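Local coordinates for protein valine-pyruvate aminotransferase (PDB 3G7Q) that catalyses the pyridoxal phosphate-dependent exchange of an amino group between L-valine and pyruvate, yielding 3-methyl-2-oxobutanoate and L-alanine for alanine biosynthesis, at residues T56-S61 / P287-E292; F166-D171 / W381-Q386; N220-P225 / L248-L253; K361-L366 / V403-E408. All blocks are in the same frame, centred on the assembly; numbering follows the deposited sequence.

Contact 1 of 4, residues T56-S61 / P287-E292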
loop_
_atom_site.group_PDB
_atom_site.type_symbol
_atom_site.label_atom_id
_atom_site.label_comp_id
_atom_site.label_asym_id
_atom_site.label_seq_id
_atom_site.Cartn_x
_atom_site.Cartn_y
_atom_site.Cartn_z
ATOM N N THR A 56 22.092 6.345 10.228
ATOM C CA THR A 56 22.680 7.149 11.290
ATOM C C THR A 56 22.808 8.596 10.835
ATOM O O THR A 56 22.422 9.524 11.571
ATOM C CB THR A 56 24.033 6.566 11.754
ATOM O OG1 THR A 56 23.805 5.270 12.341
ATOM C CG2 THR A 56 24.719 7.498 12.761
ATOM N N ASP A 57 23.308 8.814 9.623
ATOM C CA ASP A 57 23.451 10.182 9.102
ATOM C C ASP A 57 22.108 10.880 8.928
ATOM O O ASP A 57 21.962 12.057 9.254
ATOM C CB ASP A 57 24.136 10.185 7.736
ATOM C CG ASP A 57 25.585 9.720 7.791
ATOM O OD1 ASP A 57 26.199 9.701 8.874
ATOM O OD2 ASP A 57 26.104 9.371 6.724
HETATM N N MSE A 58 21.141 10.140 8.385
HETATM C CA MSE A 58 19.804 10.686 8.135
HETATM C C MSE A 58 19.050 11.031 9.406
HETATM O O MSE A 58 18.349 12.037 9.435
HETATM C CB MSE A 58 18.986 9.732 7.259
HETATM C CG MSE A 58 19.521 9.619 5.848
HETATM SE SE MSE A 58 18.512 8.351 4.795
HETATM C CE MSE A 58 16.752 9.361 4.674
ATOM N N VAL A 59 19.183 10.217 10.446
ATOM C CA VAL A 59 18.528 10.536 11.703
ATOM C C VAL A 59 19.184 11.773 12.314
ATOM O O VAL A 59 18.492 12.693 12.762
ATOM C CB VAL A 59 18.557 9.375 12.688
ATOM C CG1 VAL A 59 17.997 9.826 14.029
ATOM C CG2 VAL A 59 17.749 8.207 12.143
ATOM N N GLU A 60 20.516 11.818 12.287
ATOM C CA GLU A 60 21.259 12.959 12.856
ATOM C C GLU A 60 21.001 14.273 12.111
ATOM O O GLU A 60 20.971 15.329 12.728
ATOM C CB GLU A 60 22.769 12.650 12.923
ATOM C CG GLU A 60 23.098 11.553 13.953
ATOM C CD GLU A 60 24.582 11.100 14.007
ATOM O OE1 GLU A 60 25.394 11.473 13.122
ATOM O OE2 GLU A 60 24.914 10.342 14.954
ATOM N N SER A 61 20.761 14.213 10.804
ATOM C CA SER A 61 20.513 15.440 10.030
ATOM C C SER A 61 19.059 15.901 10.049
ATOM O O SER A 61 18.756 16.974 9.514
ATOM C CB SER A 61 20.926 15.234 8.581
ATOM O OG SER A 61 20.093 14.286 7.940
ATOM N N PRO A 287 11.539 6.344 -0.187
ATOM C CA PRO A 287 11.873 7.472 -1.041
ATOM C C PRO A 287 12.997 8.361 -0.509
ATOM O O PRO A 287 13.846 8.792 -1.305
ATOM C CB PRO A 287 10.560 8.253 -1.133
ATOM C CG PRO A 287 9.499 7.239 -0.869
ATOM C CD PRO A 287 10.091 6.244 0.062
ATOM N N ALA A 288 13.033 8.616 0.805
ATOM C CA ALA A 288 14.068 9.477 1.375
ATOM C C ALA A 288 15.439 8.820 1.250
ATOM O O ALA A 288 16.429 9.476 0.879
ATOM C CB ALA A 288 13.751 9.843 2.854
HETATM N N MSE A 289 15.502 7.528 1.536
HETATM C CA MSE A 289 16.758 6.794 1.407
HETATM C C MSE A 289 17.234 6.773 -0.036
HETATM O O MSE A 289 18.423 6.934 -0.294
HETATM C CB MSE A 289 16.616 5.367 1.940
HETATM C CG MSE A 289 16.445 5.363 3.455
HETATM SE SE MSE A 289 16.132 3.584 4.078
HETATM C CE MSE A 289 17.984 2.864 4.091
HETATM N N MSE A 290 16.315 6.565 -0.974
HETATM C CA MSE A 290 16.673 6.590 -2.395
HETATM C C MSE A 290 17.197 7.953 -2.815
HETATM O O MSE A 290 18.194 8.040 -3.528
HETATM C CB MSE A 290 15.480 6.263 -3.276
HETATM C CG MSE A 290 15.093 4.821 -3.287
HETATM SE SE MSE A 290 13.923 4.485 -4.815
HETATM C CE MSE A 290 14.869 4.995 -5.931
ATOM N N CYS A 291 16.523 9.016 -2.387
ATOM C CA CYS A 291 16.985 10.362 -2.722
ATOM C C CYS A 291 18.429 10.561 -2.266
ATOM O O CYS A 291 19.268 11.092 -3.001
ATOM C CB CYS A 291 16.137 11.449 -2.075
ATOM S SG CYS A 291 14.593 11.820 -2.864
ATOM N N GLU A 292 18.706 10.121 -1.044
ATOM C CA GLU A 292 20.022 10.260 -0.461
ATOM C C GLU A 292 21.052 9.424 -1.207
ATOM O O GLU A 292 22.150 9.912 -1.487
ATOM C CB GLU A 292 19.969 9.875 1.019
ATOM C CG GLU A 292 21.099 10.352 1.863
ATOM C CD GLU A 292 21.260 11.882 1.873
ATOM O OE1 GLU A 292 20.280 12.655 1.744
ATOM O OE2 GLU A 292 22.419 12.289 1.962
#

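Contact 2 of 4, residues F166-D171 / W381-Q386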
loop_
_atom_site.group_PDB
_atom_site.type_symbol
_atom_site.label_atom_id
_atom_site.label_comp_id
_atom_site.label_asym_id
_atom_site.label_seq_id
_atom_site.Cartn_x
_atom_site.Cartn_y
_atom_site.Cartn_z
ATOM N N PHE A 166 19.204 -25.024 -19.104
ATOM C CA PHE A 166 18.260 -24.796 -20.192
ATOM C C PHE A 166 17.778 -23.368 -20.134
ATOM O O PHE A 166 17.980 -22.676 -19.126
ATOM C CB PHE A 166 17.095 -25.788 -20.169
ATOM C CG PHE A 166 16.151 -25.631 -19.010
ATOM C CD1 PHE A 166 16.488 -26.104 -17.759
ATOM C CD2 PHE A 166 14.901 -25.058 -19.182
ATOM C CE1 PHE A 166 15.619 -26.016 -16.712
ATOM C CE2 PHE A 166 14.018 -24.959 -18.097
ATOM C CZ PHE A 166 14.389 -25.423 -16.877
ATOM N N LYS A 167 17.115 -22.939 -21.208
ATOM C CA LYS A 167 16.613 -21.582 -21.288
ATOM C C LYS A 167 15.273 -21.564 -22.043
ATOM O O LYS A 167 15.135 -22.184 -23.102
ATOM C CB LYS A 167 17.621 -20.697 -22.028
ATOM C CG LYS A 167 17.190 -19.252 -22.178
ATOM C CD LYS A 167 18.292 -18.355 -22.742
ATOM C CE LYS A 167 17.766 -16.954 -23.126
ATOM N NZ LYS A 167 17.315 -16.114 -21.965
ATOM N N TYR A 168 14.298 -20.890 -21.467
ATOM C CA TYR A 168 13.011 -20.720 -22.111
ATOM C C TYR A 168 13.116 -19.606 -23.136
ATOM O O TYR A 168 13.829 -18.612 -22.930
ATOM C CB TYR A 168 11.941 -20.353 -21.116
ATOM C CG TYR A 168 11.570 -21.433 -20.110
ATOM C CD1 TYR A 168 11.095 -22.670 -20.528
ATOM C CD2 TYR A 168 11.620 -21.180 -18.771
ATOM C CE1 TYR A 168 10.711 -23.663 -19.605
ATOM C CE2 TYR A 168 11.244 -22.135 -17.837
ATOM C CZ TYR A 168 10.792 -23.386 -18.267
ATOM O OH TYR A 168 10.436 -24.339 -17.349
ATOM N N HIS A 169 12.374 -19.772 -24.222
ATOM C CA HIS A 169 12.281 -18.788 -25.310
ATOM C C HIS A 169 10.836 -18.534 -25.711
ATOM O O HIS A 169 10.006 -19.429 -25.636
ATOM C CB HIS A 169 13.040 -19.278 -26.532
ATOM C CG HIS A 169 14.523 -19.250 -26.353
ATOM N ND1 HIS A 169 15.259 -18.086 -26.474
ATOM C CD2 HIS A 169 15.405 -20.224 -26.037
ATOM C CE1 HIS A 169 16.535 -18.359 -26.264
ATOM N NE2 HIS A 169 16.653 -19.648 -25.997
ATOM N N VAL A 170 10.572 -17.329 -26.196
ATOM C CA VAL A 170 9.253 -16.976 -26.727
ATOM C C VAL A 170 9.016 -17.779 -27.993
ATOM O O VAL A 170 9.855 -17.791 -28.900
ATOM C CB VAL A 170 9.144 -15.478 -27.072
ATOM C CG1 VAL A 170 7.757 -15.161 -27.694
ATOM C CG2 VAL A 170 9.428 -14.563 -25.854
ATOM N N ASP A 171 7.879 -18.463 -28.079
ATOM C CA ASP A 171 7.491 -19.198 -29.291
ATOM C C ASP A 171 6.646 -18.255 -30.151
ATOM O O ASP A 171 5.418 -18.216 -30.036
ATOM C CB ASP A 171 6.735 -20.469 -28.905
ATOM C CG ASP A 171 6.209 -21.233 -30.088
ATOM O OD1 ASP A 171 6.499 -20.857 -31.242
ATOM O OD2 ASP A 171 5.472 -22.225 -29.848
ATOM N N TRP A 381 0.222 -28.891 -19.770
ATOM C CA TRP A 381 1.587 -29.235 -20.134
ATOM C C TRP A 381 2.241 -29.972 -18.976
ATOM O O TRP A 381 2.421 -29.381 -17.910
ATOM C CB TRP A 381 2.335 -27.945 -20.439
ATOM C CG TRP A 381 3.670 -28.079 -21.055
ATOM C CD1 TRP A 381 4.102 -29.067 -21.870
ATOM C CD2 TRP A 381 4.718 -27.101 -21.010
ATOM N NE1 TRP A 381 5.383 -28.799 -22.293
ATOM C CE2 TRP A 381 5.773 -27.586 -21.802
ATOM C CE3 TRP A 381 4.869 -25.869 -20.350
ATOM C CZ2 TRP A 381 6.987 -26.892 -21.957
ATOM C CZ3 TRP A 381 6.073 -25.161 -20.507
ATOM C CH2 TRP A 381 7.107 -25.677 -21.314
ATOM N N PRO A 382 2.526 -31.281 -19.145
ATOM C CA PRO A 382 3.105 -32.048 -18.034
ATOM C C PRO A 382 4.364 -31.425 -17.443
ATOM O O PRO A 382 4.631 -31.524 -16.235
ATOM C CB PRO A 382 3.399 -33.412 -18.683
ATOM C CG PRO A 382 2.345 -33.549 -19.736
ATOM C CD PRO A 382 2.256 -32.146 -20.312
ATOM N N HIS A 383 5.141 -30.786 -18.297
ATOM C CA HIS A 383 6.322 -30.047 -17.850
ATOM C C HIS A 383 6.107 -29.179 -16.616
ATOM O O HIS A 383 6.984 -29.105 -15.748
ATOM C CB HIS A 383 6.784 -29.149 -18.994
ATOM C CG HIS A 383 7.986 -28.311 -18.668
ATOM N ND1 HIS A 383 9.271 -28.793 -18.773
ATOM C CD2 HIS A 383 8.101 -27.002 -18.329
ATOM C CE1 HIS A 383 10.123 -27.826 -18.463
ATOM N NE2 HIS A 383 9.439 -26.730 -18.191
ATOM N N THR A 384 4.956 -28.525 -16.502
ATOM C CA THR A 384 4.700 -27.642 -15.359
ATOM C C THR A 384 4.712 -28.403 -14.038
ATOM O O THR A 384 4.937 -27.815 -12.992
ATOM C CB THR A 384 3.384 -26.863 -15.489
ATOM O OG1 THR A 384 2.247 -27.724 -15.330
ATOM C CG2 THR A 384 3.329 -26.140 -16.856
ATOM N N HIS A 385 4.486 -29.712 -14.102
ATOM C CA HIS A 385 4.495 -30.555 -12.905
ATOM C C HIS A 385 5.842 -31.223 -12.647
ATOM O O HIS A 385 5.937 -32.141 -11.827
ATOM C CB HIS A 385 3.385 -31.604 -13.047
ATOM C CG HIS A 385 2.032 -30.995 -13.062
ATOM N ND1 HIS A 385 1.443 -30.534 -11.905
ATOM C CD2 HIS A 385 1.184 -30.696 -14.072
ATOM C CE1 HIS A 385 0.265 -30.013 -12.198
ATOM N NE2 HIS A 385 0.084 -30.092 -13.507
ATOM N N GLN A 386 6.890 -30.773 -13.326
ATOM C CA GLN A 386 8.212 -31.346 -13.158
ATOM C C GLN A 386 9.225 -30.310 -12.670
ATOM O O GLN A 386 10.399 -30.622 -12.582
ATOM C CB GLN A 386 8.690 -31.927 -14.489
ATOM C CG GLN A 386 7.804 -33.034 -14.991
ATOM C CD GLN A 386 8.157 -33.557 -16.373
ATOM O OE1 GLN A 386 9.176 -33.203 -16.990
ATOM N NE2 GLN A 386 7.292 -34.422 -16.873
#

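Contact 3 of 4, residues N220-P225 / L248-L253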
loop_
_atom_site.group_PDB
_atom_site.type_symbol
_atom_site.label_atom_id
_atom_site.label_comp_id
_atom_site.label_asym_id
_atom_site.label_seq_id
_atom_site.Cartn_x
_atom_site.Cartn_y
_atom_site.Cartn_z
ATOM N N ASN A 220 11.189 -4.845 -13.855
ATOM C CA ASN A 220 12.650 -4.668 -13.712
ATOM C C ASN A 220 13.030 -4.654 -12.219
ATOM O O ASN A 220 14.022 -4.029 -11.845
ATOM C CB ASN A 220 13.042 -3.360 -14.373
ATOM C CG ASN A 220 14.554 -3.191 -14.657
ATOM O OD1 ASN A 220 15.197 -2.253 -14.173
ATOM N ND2 ASN A 220 15.090 -4.059 -15.453
ATOM N N ALA A 221 12.317 -5.404 -11.390
ATOM C CA ALA A 221 12.640 -5.505 -9.949
ATOM C C ALA A 221 14.066 -5.962 -9.646
ATOM O O ALA A 221 14.598 -5.618 -8.579
ATOM C CB ALA A 221 11.653 -6.428 -9.219
ATOM N N TYR A 222 14.672 -6.747 -10.544
ATOM C CA TYR A 222 16.004 -7.268 -10.329
ATOM C C TYR A 222 17.060 -6.713 -11.260
ATOM O O TYR A 222 18.224 -7.045 -11.113
ATOM C CB TYR A 222 16.001 -8.813 -10.481
ATOM C CG TYR A 222 15.187 -9.497 -9.422
ATOM C CD1 TYR A 222 15.735 -9.795 -8.174
ATOM C CD2 TYR A 222 13.867 -9.830 -9.645
ATOM C CE1 TYR A 222 14.993 -10.404 -7.209
ATOM C CE2 TYR A 222 13.122 -10.451 -8.673
ATOM C CZ TYR A 222 13.701 -10.718 -7.457
ATOM O OH TYR A 222 12.985 -11.327 -6.490
ATOM N N GLY A 223 16.665 -5.873 -12.205
ATOM C CA GLY A 223 17.568 -5.424 -13.241
ATOM C C GLY A 223 18.333 -4.128 -13.001
ATOM O O GLY A 223 18.497 -3.673 -11.879
ATOM N N VAL A 224 18.834 -3.597 -14.102
ATOM C CA VAL A 224 19.652 -2.401 -14.171
ATOM C C VAL A 224 18.749 -1.197 -14.298
ATOM O O VAL A 224 17.758 -1.269 -14.999
ATOM C CB VAL A 224 20.577 -2.546 -15.425
ATOM C CG1 VAL A 224 20.998 -1.235 -15.971
ATOM C CG2 VAL A 224 21.746 -3.475 -15.095
ATOM N N PRO A 225 19.137 -0.046 -13.733
ATOM C CA PRO A 225 20.348 0.297 -13.011
ATOM C C PRO A 225 20.404 -0.127 -11.539
ATOM O O PRO A 225 21.480 -0.097 -10.972
ATOM C CB PRO A 225 20.398 1.835 -13.133
ATOM C CG PRO A 225 18.996 2.223 -13.272
ATOM C CD PRO A 225 18.320 1.145 -14.015
ATOM N N LEU A 248 12.615 -0.801 -4.799
ATOM C CA LEU A 248 13.734 -0.655 -3.878
ATOM C C LEU A 248 14.004 -1.925 -3.064
ATOM O O LEU A 248 15.094 -2.111 -2.562
ATOM C CB LEU A 248 13.384 0.481 -2.925
ATOM C CG LEU A 248 14.411 1.090 -2.002
ATOM C CD1 LEU A 248 15.670 1.527 -2.727
ATOM C CD2 LEU A 248 13.712 2.295 -1.313
ATOM N N SER A 249 13.041 -2.827 -2.972
ATOM C CA SER A 249 13.159 -3.953 -2.035
ATOM C C SER A 249 14.330 -4.889 -2.274
ATOM O O SER A 249 15.010 -5.290 -1.317
ATOM C CB SER A 249 11.860 -4.766 -1.997
ATOM O OG SER A 249 11.698 -5.508 -3.169
ATOM N N LYS A 250 14.635 -5.180 -3.536
ATOM C CA LYS A 250 15.714 -6.129 -3.835
ATOM C C LYS A 250 17.113 -5.507 -3.675
ATOM O O LYS A 250 18.130 -6.194 -3.843
ATOM C CB LYS A 250 15.475 -6.824 -5.170
ATOM C CG LYS A 250 14.036 -7.379 -5.339
ATOM C CD LYS A 250 13.612 -8.394 -4.261
ATOM C CE LYS A 250 12.135 -8.752 -4.412
ATOM N NZ LYS A 250 11.740 -9.743 -3.398
ATOM N N LEU A 251 17.156 -4.215 -3.338
ATOM C CA LEU A 251 18.389 -3.553 -2.962
ATOM C C LEU A 251 18.792 -3.988 -1.546
ATOM O O LEU A 251 19.889 -3.675 -1.090
ATOM C CB LEU A 251 18.208 -2.028 -2.962
ATOM C CG LEU A 251 19.481 -1.174 -2.939
ATOM C CD1 LEU A 251 20.128 -1.216 -4.297
ATOM C CD2 LEU A 251 19.181 0.267 -2.549
ATOM N N GLY A 252 17.894 -4.691 -0.847
ATOM C CA GLY A 252 18.122 -5.128 0.532
ATOM C C GLY A 252 17.288 -4.321 1.524
ATOM O O GLY A 252 17.636 -4.233 2.704
ATOM N N LEU A 253 16.185 -3.749 1.047
ATOM C CA LEU A 253 15.282 -2.950 1.862
ATOM C C LEU A 253 13.859 -3.502 1.753
ATOM O O LEU A 253 12.929 -2.760 1.444
ATOM C CB LEU A 253 15.337 -1.486 1.424
ATOM C CG LEU A 253 16.688 -0.781 1.604
ATOM C CD1 LEU A 253 16.716 0.596 0.938
ATOM C CD2 LEU A 253 17.054 -0.676 3.128
HETATM O O HOH W 1 14.196 -4.248 -6.315
#

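Contact 4 of 4, residues K361-L366 / V403-E408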
loop_
_atom_site.group_PDB
_atom_site.type_symbol
_atom_site.label_atom_id
_atom_site.label_comp_id
_atom_site.label_asym_id
_atom_site.label_seq_id
_atom_site.Cartn_x
_atom_site.Cartn_y
_atom_site.Cartn_z
ATOM N N LYS A 361 8.368 -31.338 2.403
ATOM C CA LYS A 361 7.784 -30.662 3.556
ATOM C C LYS A 361 7.797 -31.556 4.786
ATOM O O LYS A 361 8.127 -31.103 5.883
ATOM C CB LYS A 361 6.351 -30.233 3.241
ATOM C CG LYS A 361 5.661 -29.514 4.410
ATOM C CD LYS A 361 4.417 -28.781 3.950
ATOM C CE LYS A 361 3.211 -29.641 3.981
ATOM N NZ LYS A 361 2.743 -29.800 5.405
ATOM N N ALA A 362 7.449 -32.829 4.613
ATOM C CA ALA A 362 7.442 -33.787 5.731
ATOM C C ALA A 362 8.837 -33.944 6.338
ATOM O O ALA A 362 8.960 -34.358 7.488
ATOM C CB ALA A 362 6.922 -35.151 5.273
ATOM N N ARG A 363 9.871 -33.661 5.549
ATOM C CA ARG A 363 11.251 -33.704 6.010
ATOM C C ARG A 363 11.855 -32.341 6.319
ATOM O O ARG A 363 13.066 -32.230 6.464
ATOM C CB ARG A 363 12.096 -34.439 4.989
ATOM C CG ARG A 363 11.628 -35.858 4.799
ATOM C CD ARG A 363 12.584 -36.681 4.014
ATOM N NE ARG A 363 13.863 -36.850 4.697
ATOM C CZ ARG A 363 14.968 -37.288 4.109
ATOM N NH1 ARG A 363 14.970 -37.588 2.816
ATOM N NH2 ARG A 363 16.087 -37.388 4.801
ATOM N N GLY A 364 11.030 -31.308 6.400
ATOM C CA GLY A 364 11.477 -29.984 6.801
ATOM C C GLY A 364 12.054 -29.084 5.749
ATOM O O GLY A 364 12.713 -28.093 6.079
ATOM N N VAL A 365 11.799 -29.406 4.478
ATOM C CA VAL A 365 12.329 -28.641 3.354
ATOM C C VAL A 365 11.168 -28.064 2.544
ATOM O O VAL A 365 10.251 -28.791 2.143
ATOM C CB VAL A 365 13.216 -29.522 2.436
ATOM C CG1 VAL A 365 13.718 -28.740 1.231
ATOM C CG2 VAL A 365 14.393 -30.118 3.211
ATOM N N LEU A 366 11.184 -26.748 2.354
ATOM C CA LEU A 366 10.179 -26.074 1.578
ATOM C C LEU A 366 10.753 -25.417 0.317
ATOM O O LEU A 366 11.697 -24.631 0.403
ATOM C CB LEU A 366 9.500 -25.018 2.435
ATOM C CG LEU A 366 8.642 -25.533 3.592
ATOM C CD1 LEU A 366 8.180 -24.319 4.348
ATOM C CD2 LEU A 366 7.448 -26.411 3.121
ATOM N N VAL A 403 19.330 -29.617 -0.214
ATOM C CA VAL A 403 19.689 -30.307 -1.463
ATOM C C VAL A 403 19.902 -31.790 -1.217
ATOM O O VAL A 403 19.468 -32.629 -2.019
ATOM C CB VAL A 403 20.920 -29.630 -2.154
ATOM C CG1 VAL A 403 21.523 -30.522 -3.246
ATOM C CG2 VAL A 403 20.506 -28.243 -2.716
ATOM N N LYS A 404 20.554 -32.137 -0.115
ATOM C CA LYS A 404 20.767 -33.533 0.220
ATOM C C LYS A 404 19.422 -34.263 0.340
ATOM O O LYS A 404 19.250 -35.376 -0.195
ATOM C CB LYS A 404 21.561 -33.647 1.520
ATOM C CG LYS A 404 21.820 -35.092 1.978
ATOM C CD LYS A 404 22.690 -35.124 3.218
ATOM C CE LYS A 404 22.932 -36.552 3.682
ATOM N NZ LYS A 404 23.857 -36.547 4.842
ATOM N N ILE A 405 18.474 -33.638 1.037
ATOM C CA ILE A 405 17.134 -34.217 1.225
ATOM C C ILE A 405 16.421 -34.282 -0.138
ATOM O O ILE A 405 15.824 -35.312 -0.491
ATOM C CB ILE A 405 16.334 -33.413 2.265
ATOM C CG1 ILE A 405 16.904 -33.692 3.678
ATOM C CG2 ILE A 405 14.837 -33.732 2.207
ATOM C CD1 ILE A 405 16.351 -32.774 4.752
ATOM N N LEU A 406 16.504 -33.203 -0.897
ATOM C CA LEU A 406 15.934 -33.185 -2.248
ATOM C C LEU A 406 16.442 -34.357 -3.079
ATOM O O LEU A 406 15.660 -35.081 -3.686
ATOM C CB LEU A 406 16.244 -31.859 -2.967
ATOM C CG LEU A 406 15.826 -31.736 -4.453
ATOM C CD1 LEU A 406 14.319 -31.844 -4.654
ATOM C CD2 LEU A 406 16.373 -30.422 -5.109
ATOM N N ALA A 407 17.758 -34.543 -3.134
ATOM C CA ALA A 407 18.334 -35.632 -3.908
ATOM C C ALA A 407 17.848 -36.979 -3.412
ATOM O O ALA A 407 17.621 -37.891 -4.206
ATOM C CB ALA A 407 19.876 -35.540 -3.903
ATOM N N GLU A 408 17.716 -37.142 -2.098
ATOM C CA GLU A 408 17.185 -38.403 -1.572
ATOM C C GLU A 408 15.749 -38.674 -2.038
ATOM O O GLU A 408 15.415 -39.799 -2.368
ATOM C CB GLU A 408 17.237 -38.419 -0.046
ATOM C CG GLU A 408 18.649 -38.560 0.509
ATOM C CD GLU A 408 18.723 -38.366 2.007
ATOM O OE1 GLU A 408 17.678 -38.212 2.637
ATOM O OE2 GLU A 408 19.834 -38.378 2.558
HETATM O O HOH W 2 19.500 -37.746 5.172
#

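Contact 1 of 4, residues T56-S61 / P287-E292
M58, which like M289 is selenomethionine, lays its terminal methyl against the methyl of A288, with CE of M58 3.5 Å from CB of A288. The same tip also meets the backbone of the facing helix, CE of M58 lying 3.8 Å from N of M289. One atom back, SE of M58 lies 3.9 Å from CG of M289, and the two long side chains cross at about a right angle. M58 runs straight out from its helix until the last torsion (chi3 68°) turns CE aside toward A288. An unbranched, flexible chain suits this place, because the axes of 56-61 and 287-292 stay 11.7 Å apart and one residue has to bridge the distance; the small A288 lets its tip come close to the helix backbone. On the next turn of the helix, CB of E292 lies 4.3 Å from SE of M58, so the acid adds its aliphatic part to the apolar patch. Its carboxylate turns to charged partners instead: OE2 pairs with R296, which also binds D57, while OE1 takes K63 and Q75. The segments 56-61 and 287-292 cross steeply, at 105°; they belong to helices 45-61 and 285-295, and F51 and L55 of the former also lie against M289. Helix 77-92 packs on P287, M290 and C291, and on the dimer side V59 meets V59 of the second subunit.

Contact 2 of 4, residues F166-D171 / W381-Q386
The rings of Y168 and H383 meet rim to rim, neither over the other's face, with planes at 86° and centroids 5.8 Å apart. At this shared edge OH of Y168 and NE2 of H383 are hydrogen-bonded at 2.7 Å, each atom lying in the plane of the other's ring; either could be the donor. One face of the tyrosine takes the rim of F166, whose CE2 stands 3.6 Å above the Y168 ring plane, off-centre. The indole of W381 is faced in turn by the residue that bonds the tyrosine: CB of H383 sits 3.3 Å above the W381 plane, over its centre. W381 adds a looser touch to the strand, its CH2 being 4.5 Å from CE1 of Y168. With CG anti to the backbone N (chi1 179°), the H383 imidazole projects out of the short 3-10 turn 382-384 and meets the tyrosine coming from the opposite direction. Three successive i to i+3 backbone bonds tie that turn: T384 N to W381 O, H385 N to P382 O and Q386 N to H383 O.

Tyrosine suits this buried place by carrying a hydroxyl at the end of an apolar ring, and histidine by a ring nitrogen at its edge that can give or accept the proton. The phenol oxygen has a second hydrogen-bond partner in the indole NE1 of W343, on strand 341-345. I158 of strand 157-161 touches both Y168 and H383, so the contact joins strand 165-169, near one margin of the six-stranded mixed sheet, to the loop leading into strand 387-391 of the same sheet.

Contact 3 of 4, residues N220-P225 / L248-L253
K250 runs its aliphatic chain past the ring of Y222, CG standing 4.2 Å from the ring centroid and 29° off the normal in an off-centre CH-pi contact. Farther out, CE of K250 is 3.4 Å from OH of Y222. The bend at chi2 (-58°) swings the outer half of the lysine along the phenol; NZ is hydrogen-bonded to O of G39. Lysine suits the place because its methylenes can lie against the aromatic ring while its amino group reaches on to a polar partner.

A water also links the two backbones, giving a hydrogen bond to O of A221 at 2.7 Å and accepting one from N of K250 at 3.0 Å. In the next shell, the 3-10 turn 249-251 is braced by O of S249, which receives both N of G252 and N of L253. Positive phi at G252 (107°) calls for glycine. On the other segment, the carboxylate of D219 accepts N of A221, while P189 and A339 pack on Y222. The sequence around S247, S249 and K250 fits the S-x-S-K motif of class I aminotransferases, so K250 is probably the lysine that forms the internal aldimine with pyridoxal phosphate, and Y222 probably lines that pocket.

Both segments follow adjacent parallel strands, 216-219 and 242-247, of the seven-stranded sheet; helix 285-295 packs on L248 and L251, and helix 299-325 on L251.

Contact 4 of 4, residues K361-L366 / V403-E408
Both terminal nitrogens of R363 converge on a single carboxylate oxygen: NH1 and NH2 each lie 2.8 Å from OE1 of E408, where a paired salt bridge would use two oxygens. OE1 is met nearly along its C-O axis, and the guanidinium and carboxylate planes are only 12° apart. The bonds are bent for that reason, with an N-H...O angle of 144° at NH1. The other oxygen, OE2 of E408, accepts from a water at 2.7 Å, which NH2 of R363 reaches weakly; NH1 of R363 also pairs with E409.

CG2 of I405 lies against one face of the guanidinium, 3.7 Å from its plane and offset toward the rim, and also touches V365. CD1 of I405 packs on CG2 of V365, at 3.6 Å, and on O of R363. Isoleucine suits this corner because its two branches fill it between arginine and valine, while the long arginine can span to the charged outer side of the helix.

G364, with positive phi, is the C-prime residue of a Schellman motif ending helix 353-362. The chain then enters strand 365-366, parallel to strand 34-35, and helix 396-416 packs against this turn, with L360 against I405 and helix 299-325 touching V403 and A407.

Overall arrangement
Contacts 1, 2 and 3 are buried, whereas contact 4 is only partly so and carries its ion pair at an exposed margin. Contact 3 lies nearest the centre of the chain, its own centre about 9 Å from it, where a lysine, an aromatic ring and a water meet in the likely cofactor pocket. Contact 1 touches it directly through M290 on L248 and M289 on L253, so helix 285-295 serves both, and both reach the second subunit. Contact 1 is apolar helix packing, contact 2 a polar meeting of aromatic rims. Contacts 2 and 4, about 24 Å apart between centres, do not touch and lie away from the dimer partner.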